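Local coordinates for protein cobalamin biosynthesis precorrin-6Y methylase (cbiE) (Archaeoglobus fulgidus, PDB 2BB3) that probably transfers a methyl group from S-adenosyl-L-methionine to a corrin precursor on the way to adenosylcobalamin, at residues S73-E85 against L104-I117. Residues are numbered along the deposited sequence; the frame is centred on the assembly and turned at random.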
ATOM      1  N   SER A  73     -19.651  15.474  -3.728  1.00 76.66           N
ATOM      2  CA  SER A  73     -18.489  16.340  -3.595  1.00 78.49           C
ATOM      3  C   SER A  73     -17.538  15.814  -2.518  1.00 78.94           C
ATOM      4  O   SER A  73     -17.947  15.060  -1.630  1.00 79.06           O
ATOM      5  CB  SER A  73     -18.951  17.762  -3.241  1.00 78.52           C
ATOM      6  OG  SER A  73     -17.897  18.531  -2.692  1.00 82.15           O
ATOM      7  N   PHE A  74     -16.272  16.217  -2.604  1.00 79.49           N
ATOM      8  CA  PHE A  74     -15.254  15.803  -1.644  1.00 79.64           C
ATOM      9  C   PHE A  74     -14.370  16.966  -1.206  1.00 79.00           C
ATOM     10  O   PHE A  74     -13.237  16.759  -0.772  1.00 78.42           O
ATOM     11  CB  PHE A  74     -14.378  14.698  -2.237  1.00 80.80           C
ATOM     12  CG  PHE A  74     -15.053  13.359  -2.290  1.00 83.13           C
ATOM     13  CD1 PHE A  74     -16.017  13.083  -3.256  1.00 83.68           C
ATOM     14  CD2 PHE A  74     -14.745  12.380  -1.348  1.00 82.88           C
ATOM     15  CE1 PHE A  74     -16.666  11.849  -3.279  1.00 83.85           C
ATOM     16  CE2 PHE A  74     -15.387  11.147  -1.362  1.00 81.96           C
ATOM     17  CZ  PHE A  74     -16.348  10.879  -2.327  1.00 82.88           C
ATOM     18  N   LYS A  75     -14.892  18.183  -1.318  1.00 77.50           N
ATOM     19  CA  LYS A  75     -14.137  19.371  -0.933  1.00 75.45           C
ATOM     20  C   LYS A  75     -14.174  19.577   0.577  1.00 73.36           C
ATOM     21  O   LYS A  75     -14.887  18.877   1.295  1.00 72.50           O
ATOM     22  CB  LYS A  75     -14.683  20.619  -1.648  1.00 77.86           C
ATOM     23  CG  LYS A  75     -14.595  20.586  -3.183  1.00 77.25           C
ATOM     24  CD  LYS A  75     -13.248  20.062  -3.664  1.00 78.50           C
ATOM     25  CE  LYS A  75     -13.045  20.289  -5.152  1.00 80.83           C
ATOM     26  NZ  LYS A  75     -12.792  21.724  -5.466  1.00 83.33           N
ATOM     27  N   GLY A  76     -13.403  20.548   1.050  1.00 70.84           N
ATOM     28  CA  GLY A  76     -13.339  20.818   2.476  1.00 68.52           C
ATOM     29  C   GLY A  76     -14.668  20.975   3.194  1.00 66.84           C
ATOM     30  O   GLY A  76     -14.931  20.276   4.176  1.00 67.18           O
ATOM     31  N   ASP A  77     -15.499  21.864   2.660  0.51 66.31           N
ATOM     32  CA  ASP A  77     -16.825  22.161   3.184  0.53 65.43           C
ATOM     33  C   ASP A  77     -17.664  20.913   3.435  0.50 64.93           C
ATOM     34  O   ASP A  77     -18.317  20.778   4.476  0.55 63.40           O
ATOM     35  CB  ASP A  77     -17.554  23.070   2.189  0.56 66.75           C
ATOM     36  CG  ASP A  77     -17.358  22.623   0.744  0.57 67.64           C
ATOM     37  OD1 ASP A  77     -16.206  22.665   0.256  0.51 67.74           O
ATOM     38  OD2 ASP A  77     -18.351  22.225   0.099  0.53 68.25           O
ATOM     39  N   GLU A  78     -17.623  19.995   2.480  1.00 63.29           N
ATOM     40  CA  GLU A  78     -18.407  18.769   2.538  1.00 62.71           C
ATOM     41  C   GLU A  78     -17.832  17.833   3.610  1.00 61.31           C
ATOM     42  O   GLU A  78     -18.582  17.175   4.333  1.00 59.64           O
ATOM     43  CB  GLU A  78     -18.418  18.070   1.171  1.00 65.75           C
ATOM     44  CG  GLU A  78     -19.148  16.727   1.150  1.00 70.31           C
ATOM     45  CD  GLU A  78     -20.610  16.833   1.581  1.00 73.60           C
ATOM     46  OE1 GLU A  78     -20.948  16.401   2.709  1.00 75.36           O
ATOM     47  OE2 GLU A  78     -21.428  17.362   0.795  1.00 75.50           O
ATOM     48  N   ILE A  79     -16.505  17.775   3.727  1.00 58.86           N
ATOM     49  CA  ILE A  79     -15.895  16.909   4.736  1.00 57.63           C
ATOM     50  C   ILE A  79     -16.063  17.530   6.120  1.00 58.03           C
ATOM     51  O   ILE A  79     -16.142  16.818   7.117  1.00 58.11           O
ATOM     52  CB  ILE A  79     -14.384  16.623   4.437  1.00 56.10           C
ATOM     53  CG1 ILE A  79     -14.244  15.470   3.443  1.00 55.36           C
ATOM     54  CG2 ILE A  79     -13.667  16.159   5.695  1.00 51.72           C
ATOM     55  CD1 ILE A  79     -14.994  15.641   2.156  1.00 57.89           C
ATOM     56  N   ARG A  80     -16.130  18.859   6.176  1.00 60.24           N
ATOM     57  CA  ARG A  80     -16.333  19.538   7.449  1.00 60.93           C
ATOM     58  C   ARG A  80     -17.715  19.188   7.992  1.00 61.05           C
ATOM     59  O   ARG A  80     -17.874  18.916   9.188  1.00 59.76           O
ATOM     60  CB  ARG A  80     -16.219  21.062   7.302  1.00 60.59           C
ATOM     61  CG  ARG A  80     -14.797  21.586   7.220  1.00 61.08           C
ATOM     62  CD  ARG A  80     -14.716  23.096   7.507  1.00 58.33           C
ATOM     63  NE  ARG A  80     -13.417  23.625   7.103  1.00 57.19           N
ATOM     64  CZ  ARG A  80     -12.994  23.683   5.839  1.00 57.40           C
ATOM     65  NH1 ARG A  80     -13.773  23.256   4.853  1.00 55.22           N
ATOM     66  NH2 ARG A  80     -11.775  24.140   5.558  1.00 56.37           N
ATOM     67  N   ARG A  81     -18.711  19.191   7.108  1.00 62.12           N
ATOM     68  CA  ARG A  81     -20.082  18.860   7.497  1.00 64.90           C
ATOM     69  C   ARG A  81     -20.073  17.469   8.124  1.00 65.72           C
ATOM     70  O   ARG A  81     -20.418  17.308   9.301  1.00 67.96           O
ATOM     71  CB  ARG A  81     -21.006  18.883   6.269  1.00 67.34           C
ATOM     72  CG  ARG A  81     -22.498  18.913   6.608  1.00 70.30           C
ATOM     73  CD  ARG A  81     -23.408  18.951   5.369  1.00 73.66           C
ATOM     74  NE  ARG A  81     -23.056  20.029   4.444  1.00 79.04           N
ATOM     75  CZ  ARG A  81     -22.293  19.868   3.367  1.00 81.67           C
ATOM     76  NH1 ARG A  81     -21.810  18.669   3.078  1.00 83.13           N
ATOM     77  NH2 ARG A  81     -21.997  20.903   2.588  1.00 82.10           N
ATOM     78  N   ILE A  82     -19.661  16.477   7.334  1.00 64.55           N
ATOM     79  CA  ILE A  82     -19.577  15.092   7.785  1.00 62.96           C
ATOM     80  C   ILE A  82     -18.866  15.017   9.130  1.00 64.04           C
ATOM     81  O   ILE A  82     -19.275  14.286  10.031  1.00 63.23           O
ATOM     82  CB  ILE A  82     -18.771  14.229   6.777  1.00 59.26           C
ATOM     83  CG1 ILE A  82     -19.507  14.156   5.442  1.00 58.68           C
ATOM     84  CG2 ILE A  82     -18.530  12.838   7.356  1.00 58.50           C
ATOM     85  CD1 ILE A  82     -18.774  13.362   4.385  1.00 56.32           C
HETATM   86  N   MSE A  83     -17.786  15.782   9.234  1.00 67.63           N
HETATM   87  CA  MSE A  83     -16.957  15.845  10.430  1.00 70.78           C
HETATM   88  C   MSE A  83     -17.772  16.222  11.664  1.00 72.65           C
HETATM   89  O   MSE A  83     -17.783  15.490  12.650  1.00 71.55           O
HETATM   90  CB  MSE A  83     -15.836  16.864  10.206  1.00 71.74           C
HETATM   91  CG  MSE A  83     -14.531  16.557  10.911  1.00 74.32           C
HETATM   92 SE   MSE A  83     -13.036  16.753   9.697  0.93 78.20          SE
HETATM   93  CE  MSE A  83     -13.204  15.050   8.820  1.00 76.97           C
ATOM     94  N   GLU A  84     -18.466  17.355  11.604  1.00 75.17           N
ATOM     95  CA  GLU A  84     -19.262  17.811  12.743  1.00 79.00           C
ATOM     96  C   GLU A  84     -20.397  16.849  13.083  1.00 78.82           C
ATOM     97  O   GLU A  84     -20.713  16.645  14.257  1.00 78.21           O
ATOM     98  CB  GLU A  84     -19.822  19.214  12.476  1.00 82.34           C
ATOM     99  CG  GLU A  84     -20.127  20.012  13.747  1.00 86.71           C
ATOM    100  CD  GLU A  84     -18.922  20.113  14.681  1.00 89.60           C
ATOM    101  OE1 GLU A  84     -17.845  20.567  14.234  1.00 92.03           O
ATOM    102  OE2 GLU A  84     -19.058  19.736  15.868  1.00 91.00           O
ATOM    103  N   GLU A  85     -21.022  16.260  12.069  0.50 79.07           N
ATOM    104  CA  GLU A  85     -22.108  15.322  12.330  0.50 79.85           C
ATOM    105  C   GLU A  85     -21.561  14.140  13.116  0.50 79.95           C
ATOM    106  O   GLU A  85     -22.309  13.411  13.765  0.55 80.70           O
ATOM    107  CB  GLU A  85     -22.716  14.811  11.021  0.52 79.72           C
ATOM    108  CG  GLU A  85     -24.130  14.256  11.170  0.56 81.07           C
ATOM    109  CD  GLU A  85     -24.356  12.993  10.362  0.59 81.04           C
ATOM    110  OE1 GLU A  85     -23.684  12.822   9.322  0.53 80.23           O
ATOM    111  OE2 GLU A  85     -25.215  12.176  10.766  0.49 80.35           O
ATOM    112  N   LEU A 104      -7.922  11.882   0.937  1.00 43.59           N
ATOM    113  CA  LEU A 104      -8.369  13.086   1.600  1.00 44.94           C
ATOM    114  C   LEU A 104      -7.297  13.786   2.426  1.00 45.06           C
ATOM    115  O   LEU A 104      -7.514  14.876   2.914  1.00 45.57           O
ATOM    116  CB  LEU A 104      -9.571  12.747   2.501  1.00 44.86           C
ATOM    117  CG  LEU A 104     -10.817  12.235   1.765  1.00 46.91           C
ATOM    118  CD1 LEU A 104     -11.905  11.894   2.773  1.00 48.32           C
ATOM    119  CD2 LEU A 104     -11.316  13.281   0.762  1.00 47.70           C
ATOM    120  N   GLY A 105      -6.138  13.164   2.582  1.00 47.01           N
ATOM    121  CA  GLY A 105      -5.075  13.756   3.381  1.00 48.48           C
ATOM    122  C   GLY A 105      -4.936  15.269   3.282  1.00 50.65           C
ATOM    123  O   GLY A 105      -4.979  15.978   4.294  1.00 47.53           O
ATOM    124  N   ARG A 106      -4.768  15.751   2.053  1.00 52.09           N
ATOM    125  CA  ARG A 106      -4.594  17.170   1.783  1.00 53.57           C
ATOM    126  C   ARG A 106      -5.659  18.077   2.371  1.00 52.19           C
ATOM    127  O   ARG A 106      -5.346  18.984   3.132  1.00 51.76           O
ATOM    128  CB  ARG A 106      -4.517  17.405   0.279  1.00 56.41           C
ATOM    129  CG  ARG A 106      -3.233  16.937  -0.360  1.00 60.56           C
ATOM    130  CD  ARG A 106      -3.367  17.007  -1.871  1.00 65.61           C
ATOM    131  NE  ARG A 106      -2.094  17.273  -2.532  1.00 72.00           N
ATOM    132  CZ  ARG A 106      -1.982  17.582  -3.820  1.00 76.01           C
ATOM    133  NH1 ARG A 106      -0.788  17.818  -4.350  1.00 77.70           N
ATOM    134  NH2 ARG A 106      -3.071  17.658  -4.578  1.00 78.14           N
ATOM    135  N   VAL A 107      -6.919  17.859   2.021  1.00 50.27           N
ATOM    136  CA  VAL A 107      -7.941  18.731   2.562  1.00 49.90           C
ATOM    137  C   VAL A 107      -8.090  18.561   4.065  1.00 46.99           C
ATOM    138  O   VAL A 107      -8.457  19.507   4.747  1.00 47.36           O
ATOM    139  CB  VAL A 107      -9.293  18.535   1.863  1.00 51.41           C
ATOM    140  CG1 VAL A 107      -9.097  18.661   0.355  1.00 52.22           C
ATOM    141  CG2 VAL A 107      -9.889  17.202   2.221  1.00 52.85           C
ATOM    142  N   LEU A 108      -7.785  17.376   4.585  1.00 44.33           N
ATOM    143  CA  LEU A 108      -7.873  17.163   6.027  1.00 44.75           C
ATOM    144  C   LEU A 108      -6.943  18.152   6.734  1.00 45.68           C
ATOM    145  O   LEU A 108      -7.318  18.762   7.735  1.00 45.91           O
ATOM    146  CB  LEU A 108      -7.497  15.716   6.412  1.00 43.62           C
ATOM    147  CG  LEU A 108      -8.498  14.585   6.132  1.00 44.16           C
ATOM    148  CD1 LEU A 108      -7.914  13.254   6.571  1.00 45.86           C
ATOM    149  CD2 LEU A 108      -9.817  14.858   6.856  1.00 43.77           C
ATOM    150  N   ARG A 109      -5.736  18.324   6.206  1.00 46.36           N
ATOM    151  CA  ARG A 109      -4.787  19.261   6.802  1.00 48.66           C
ATOM    152  C   ARG A 109      -5.321  20.693   6.814  1.00 47.68           C
ATOM    153  O   ARG A 109      -4.854  21.517   7.586  1.00 49.51           O
ATOM    154  CB  ARG A 109      -3.445  19.211   6.068  1.00 49.79           C
ATOM    155  CG  ARG A 109      -2.754  17.875   6.189  1.00 51.54           C
ATOM    156  CD  ARG A 109      -1.383  17.872   5.537  1.00 52.06           C
ATOM    157  NE  ARG A 109      -0.978  16.503   5.236  1.00 54.47           N
ATOM    158  CZ  ARG A 109      -0.889  16.009   4.005  1.00 55.12           C
ATOM    159  NH1 ARG A 109      -1.165  16.779   2.963  1.00 54.25           N
ATOM    160  NH2 ARG A 109      -0.558  14.736   3.819  1.00 55.63           N
ATOM    161  N   GLU A 110      -6.299  20.983   5.965  1.00 46.39           N
ATOM    162  CA  GLU A 110      -6.895  22.320   5.913  1.00 45.58           C
ATOM    163  C   GLU A 110      -8.095  22.478   6.831  1.00 44.09           C
ATOM    164  O   GLU A 110      -8.742  23.521   6.832  1.00 44.57           O
ATOM    165  CB  GLU A 110      -7.353  22.662   4.495  1.00 45.50           C
ATOM    166  CG  GLU A 110      -6.241  22.813   3.502  1.00 50.59           C
ATOM    167  CD  GLU A 110      -6.748  23.304   2.166  1.00 52.01           C
ATOM    168  OE1 GLU A 110      -6.045  24.119   1.537  1.00 55.90           O
ATOM    169  OE2 GLU A 110      -7.844  22.880   1.741  1.00 54.95           O
ATOM    170  N   ILE A 111      -8.401  21.462   7.619  1.00 45.16           N
ATOM    171  CA  ILE A 111      -9.558  21.556   8.487  1.00 46.76           C
ATOM    172  C   ILE A 111      -9.183  21.715   9.957  1.00 50.39           C
ATOM    173  O   ILE A 111      -8.326  20.999  10.463  1.00 48.72           O
ATOM    174  CB  ILE A 111     -10.462  20.312   8.292  1.00 45.80           C
ATOM    175  CG1 ILE A 111     -10.905  20.242   6.827  1.00 44.76           C
ATOM    176  CG2 ILE A 111     -11.655  20.374   9.232  1.00 42.57           C
ATOM    177  CD1 ILE A 111     -11.626  18.957   6.455  1.00 45.21           C
ATOM    178  N   ALA A 112      -9.810  22.686  10.622  1.00 56.45           N
ATOM    179  CA  ALA A 112      -9.559  22.940  12.040  1.00 63.16           C
ATOM    180  C   ALA A 112     -10.168  21.774  12.797  1.00 67.13           C
ATOM    181  O   ALA A 112     -11.378  21.714  13.032  1.00 65.98           O
ATOM    182  CB  ALA A 112     -10.188  24.250  12.468  1.00 65.10           C
ATOM    183  N   GLU A 113      -9.290  20.855  13.174  1.00 72.57           N
ATOM    184  CA  GLU A 113      -9.614  19.603  13.840  1.00 77.30           C
ATOM    185  C   GLU A 113     -10.209  19.616  15.252  1.00 76.37           C
ATOM    186  O   GLU A 113      -9.478  19.719  16.233  1.00 78.16           O
ATOM    187  CB  GLU A 113      -8.337  18.752  13.862  1.00 82.82           C
ATOM    188  CG  GLU A 113      -8.552  17.304  14.264  1.00 89.45           C
ATOM    189  CD  GLU A 113      -8.844  16.410  13.075  1.00 93.46           C
ATOM    190  OE1 GLU A 113      -9.805  16.696  12.326  1.00 97.61           O
ATOM    191  OE2 GLU A 113      -8.105  15.416  12.893  1.00 97.05           O
ATOM    192  N   ASP A 114     -11.524  19.498  15.371  1.00 76.81           N
ATOM    193  CA  ASP A 114     -12.135  19.405  16.700  1.00 76.16           C
ATOM    194  C   ASP A 114     -12.334  17.904  16.930  1.00 74.37           C
ATOM    195  O   ASP A 114     -11.745  17.326  17.843  1.00 75.86           O
ATOM    196  CB  ASP A 114     -13.488  20.114  16.761  1.00 78.86           C
ATOM    197  CG  ASP A 114     -14.200  19.890  18.094  1.00 81.51           C
ATOM    198  OD1 ASP A 114     -13.534  20.012  19.145  1.00 80.95           O
ATOM    199  OD2 ASP A 114     -15.419  19.590  18.088  1.00 81.00           O
ATOM    200  N   VAL A 115     -13.161  17.290  16.091  1.00 69.59           N
ATOM    201  CA  VAL A 115     -13.396  15.860  16.151  1.00 65.21           C
ATOM    202  C   VAL A 115     -12.134  15.155  15.633  1.00 63.23           C
ATOM    203  O   VAL A 115     -11.463  15.642  14.728  1.00 62.64           O
ATOM    204  CB  VAL A 115     -14.654  15.469  15.305  1.00 64.72           C
ATOM    205  CG1 VAL A 115     -14.973  16.567  14.325  1.00 64.96           C
ATOM    206  CG2 VAL A 115     -14.435  14.163  14.566  1.00 64.62           C
ATOM    207  N   GLU A 116     -11.810  14.015  16.224  1.00 60.29           N
ATOM    208  CA  GLU A 116     -10.633  13.264  15.831  1.00 57.75           C
ATOM    209  C   GLU A 116     -10.927  12.380  14.619  1.00 54.93           C
ATOM    210  O   GLU A 116     -12.062  11.976  14.392  1.00 51.48           O
ATOM    211  CB  GLU A 116     -10.190  12.395  17.007  1.00 61.19           C
ATOM    212  CG  GLU A 116      -8.802  11.800  16.877  1.00 65.53           C
ATOM    213  CD  GLU A 116      -8.466  10.888  18.047  1.00 68.29           C
ATOM    214  OE1 GLU A 116      -8.731  11.292  19.204  1.00 69.29           O
ATOM    215  OE2 GLU A 116      -7.936   9.775  17.812  1.00 68.55           O
ATOM    216  N   ILE A 117      -9.913  12.098  13.816  1.00 50.93           N
ATOM    217  CA  ILE A 117     -10.145  11.220  12.695  1.00 49.18           C
ATOM    218  C   ILE A 117      -9.123  10.078  12.708  1.00 46.07           C
ATOM    219  O   ILE A 117      -7.948  10.286  12.987  1.00 45.38           O
ATOM    220  CB  ILE A 117     -10.149  11.991  11.331  1.00 50.46           C
ATOM    221  CG1 ILE A 117      -9.011  11.518  10.447  1.00 50.22           C
ATOM    222  CG2 ILE A 117     -10.141  13.492  11.548  1.00 51.39           C
ATOM    223  CD1 ILE A 117      -9.350  10.238   9.756  1.00 53.23           C
TER
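Met83, modelled as selenomethionine, reaches from helix 76-88 to Val115 and Ile111 in segment 104-117, where the short helix 105-109 and its following loop lead into strand 116-120. Helix 76-88 packs on the five-stranded parallel sheet of the N-terminal half of this tetrapyrrole methylase, an alpha/beta domain, and Met83 and Leu104 both touch strand 23-28. Along the Met83 chain, CB leads to CG, which presses on Val115 CG1 at 3.4 Å, tighter than usual for two carbons. SE then lies 3.9 Å from Ile111 CG2, with Glu113 OE1 also near. Bends at chi2 (133°) and chi3 (-81°) carry CE on to Leu108 CD2, at 3.9 Å, and more loosely to Ile117 CG2.

Ile111, just past the short helix, offers all its branches to the long one. Its CD1 meets Ile79 CG2 at 3.5 Å, the two side chains crossing at about a right angle. Ile111 CG1 sits over the centre of one face of the Arg80 guanidinium, 4.0 Å above the plane, while the extended Arg80 chain brings NH2 to the backbone O of Glu110 for a weak, bent hydrogen bond (127°). With an alanine here in place of Ile111, CG1, CG2 and CD1 would be gone from the contact, which would probably open a gap between Ile79 and Met83 SE and leave the Arg80 guanidinium without the group over its face. Toward the start of the long helix, Leu104 CD1 approaches Ile79 CG1, and Leu104 CD2 meets the edge of the Phe74 ring near its plane, 4.1 Å from Phe74 CD2.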